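Hypothetical protein PAE2307 (Pyrobaculum aerophilum, PDB 1WVQ) is probably an adenosine-specific kinase with an ancient conserved domain, and carries a phosphorylated histidine. Local coordinates at residues A[20-25]-A[98-103]. Numbering follows the deposited sequence.
Sequences NVIIGQ and NVLNAI
Strand 20-25 and helix 98-103 run nearly parallel, at 14°, with their axes 11.1 Å apart. The helix is kinked within this segment. Ile22 bridges the gap alone from the strand. Its CG1 is anti to its own carbonyl carbon (chi1 -64°) and the chain is extended beyond it, which carries CD1 out to the helix. This is a helix packed on an antiparallel sheet, an alpha+beta arrangement: helix 96-104 packs on one face of the five-stranded sheet, over strands 87-92, 20-25 and 111-116, with strand 20-25 between the other two. At the helix, Ile22 CD1 meets three branches. Ile103 comes tip to tip, CD1 against Ile22 CD1 at 3.9 Å. Val99 crosses at a slant and puts CG2 4.0 Å from Ile22 CD1. Leu100 starts off to one side but bends its end inward, so that its CD2 lies 4.1 Å from Ile22 CD1. All four residues are buried, and no hydrogen bond joins the two segments. Ile103 also packs on Ile89 and Ile112, and Leu100 on Ile112 and Ala115. Leu100 further touches Pro107 of a second subunit, which brings this apolar layer up to a subunit interface.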
loop_
_atom_site.group_PDB
_atom_site.type_symbol
_atom_site.label_atom_id
_atom_site.label_comp_id
_atom_site.label_asym_id
_atom_site.label_seq_id
_atom_site.Cartn_x
_atom_site.Cartn_y
_atom_site.Cartn_z
ATOM N N ASN A 20 -4.797 -20.504 -13.139
ATOM C CA ASN A 20 -5.590 -19.860 -12.108
ATOM C C ASN A 20 -6.289 -18.726 -12.824
ATOM O O ASN A 20 -5.773 -18.194 -13.806
ATOM C CB ASN A 20 -4.721 -19.275 -10.992
ATOM C CG ASN A 20 -4.337 -20.300 -9.946
ATOM O OD1 ASN A 20 -3.380 -21.057 -10.116
ATOM N ND2 ASN A 20 -5.088 -20.329 -8.855
ATOM N N VAL A 21 -7.469 -18.369 -12.341
ATOM C CA VAL A 21 -8.216 -17.273 -12.936
ATOM C C VAL A 21 -8.438 -16.204 -11.875
ATOM O O VAL A 21 -8.596 -16.509 -10.690
ATOM C CB VAL A 21 -9.585 -17.761 -13.499
ATOM C CG1 VAL A 21 -10.536 -18.130 -12.357
ATOM C CG2 VAL A 21 -10.198 -16.688 -14.394
ATOM N N ILE A 22 -8.392 -14.950 -12.310
ATOM C CA ILE A 22 -8.620 -13.804 -11.442
ATOM C C ILE A 22 -9.660 -12.982 -12.195
ATOM O O ILE A 22 -9.456 -12.630 -13.358
ATOM C CB ILE A 22 -7.333 -12.965 -11.238
ATOM C CG1 ILE A 22 -6.275 -13.803 -10.515
ATOM C CG2 ILE A 22 -7.640 -11.721 -10.407
ATOM C CD1 ILE A 22 -4.892 -13.157 -10.478
ATOM N N ILE A 23 -10.789 -12.723 -11.545
ATOM C CA ILE A 23 -11.870 -11.957 -12.154
ATOM C C ILE A 23 -12.157 -10.755 -11.268
ATOM O O ILE A 23 -12.231 -10.878 -10.043
ATOM C CB ILE A 23 -13.157 -12.811 -12.285
ATOM C CG1 ILE A 23 -12.839 -14.113 -13.022
ATOM C CG2 ILE A 23 -14.241 -12.026 -13.029
ATOM C CD1 ILE A 23 -14.000 -15.085 -13.063
ATOM N N GLY A 24 -12.313 -9.592 -11.888
ATOM C CA GLY A 24 -12.584 -8.391 -11.119
ATOM C C GLY A 24 -13.317 -7.310 -11.883
ATOM O O GLY A 24 -13.861 -7.545 -12.963
ATOM N N GLN A 25 -13.332 -6.114 -11.310
ATOM C CA GLN A 25 -13.997 -4.979 -11.934
ATOM C C GLN A 25 -13.078 -3.776 -11.839
ATOM O O GLN A 25 -12.421 -3.568 -10.822
ATOM C CB GLN A 25 -15.317 -4.686 -11.218
ATOM C CG GLN A 25 -16.227 -3.690 -11.926
ATOM C CD GLN A 25 -17.489 -3.432 -11.125
ATOM O OE1 GLN A 25 -18.261 -4.356 -10.851
ATOM N NE2 GLN A 25 -17.700 -2.182 -10.736
ATOM N N ASN A 98 1.311 -14.295 -6.144
ATOM C CA ASN A 98 2.501 -13.648 -6.692
ATOM C C ASN A 98 2.169 -12.321 -7.374
ATOM O O ASN A 98 3.057 -11.495 -7.573
ATOM C CB ASN A 98 3.193 -14.528 -7.748
ATOM C CG ASN A 98 3.648 -15.870 -7.214
ATOM O OD1 ASN A 98 3.564 -16.895 -7.894
ATOM N ND2 ASN A 98 4.109 -15.874 -5.969
ATOM N N VAL A 99 0.905 -12.113 -7.735
ATOM C CA VAL A 99 0.516 -10.899 -8.456
ATOM C C VAL A 99 -0.670 -10.106 -7.911
ATOM O O VAL A 99 -0.910 -8.980 -8.348
ATOM C CB VAL A 99 0.178 -11.238 -9.937
ATOM C CG1 VAL A 99 1.360 -11.921 -10.609
ATOM C CG2 VAL A 99 -1.053 -12.152 -9.995
ATOM N N LEU A 100 -1.401 -10.659 -6.952
ATOM C CA LEU A 100 -2.588 -9.971 -6.455
ATOM C C LEU A 100 -2.424 -8.584 -5.843
ATOM O O LEU A 100 -3.234 -7.704 -6.114
ATOM C CB LEU A 100 -3.364 -10.878 -5.489
ATOM C CG LEU A 100 -4.252 -11.930 -6.170
ATOM C CD1 LEU A 100 -4.732 -12.950 -5.152
ATOM C CD2 LEU A 100 -5.430 -11.242 -6.849
ATOM N N ASN A 101 -1.400 -8.353 -5.033
ATOM C CA ASN A 101 -1.286 -7.018 -4.451
ATOM C C ASN A 101 -0.993 -5.953 -5.508
ATOM O O ASN A 101 -1.455 -4.812 -5.396
ATOM C CB ASN A 101 -0.246 -7.009 -3.326
ATOM C CG ASN A 101 -0.778 -7.637 -2.047
ATOM O OD1 ASN A 101 -1.933 -8.070 -1.982
ATOM N ND2 ASN A 101 0.061 -7.688 -1.023
ATOM N N ALA A 102 -0.256 -6.323 -6.549
ATOM C CA ALA A 102 0.026 -5.376 -7.619
ATOM C C ALA A 102 -1.305 -5.055 -8.303
ATOM O O ALA A 102 -1.594 -3.904 -8.627
ATOM C CB ALA A 102 1.008 -5.980 -8.613
ATOM N N ILE A 103 -2.132 -6.071 -8.501
ATOM C CA ILE A 103 -3.423 -5.852 -9.134
ATOM C C ILE A 103 -4.323 -4.953 -8.282
ATOM O O ILE A 103 -4.972 -4.052 -8.806
ATOM C CB ILE A 103 -4.122 -7.192 -9.406
ATOM C CG1 ILE A 103 -3.333 -7.957 -10.471
ATOM C CG2 ILE A 103 -5.560 -6.960 -9.864
ATOM C CD1 ILE A 103 -3.794 -9.386 -10.662
#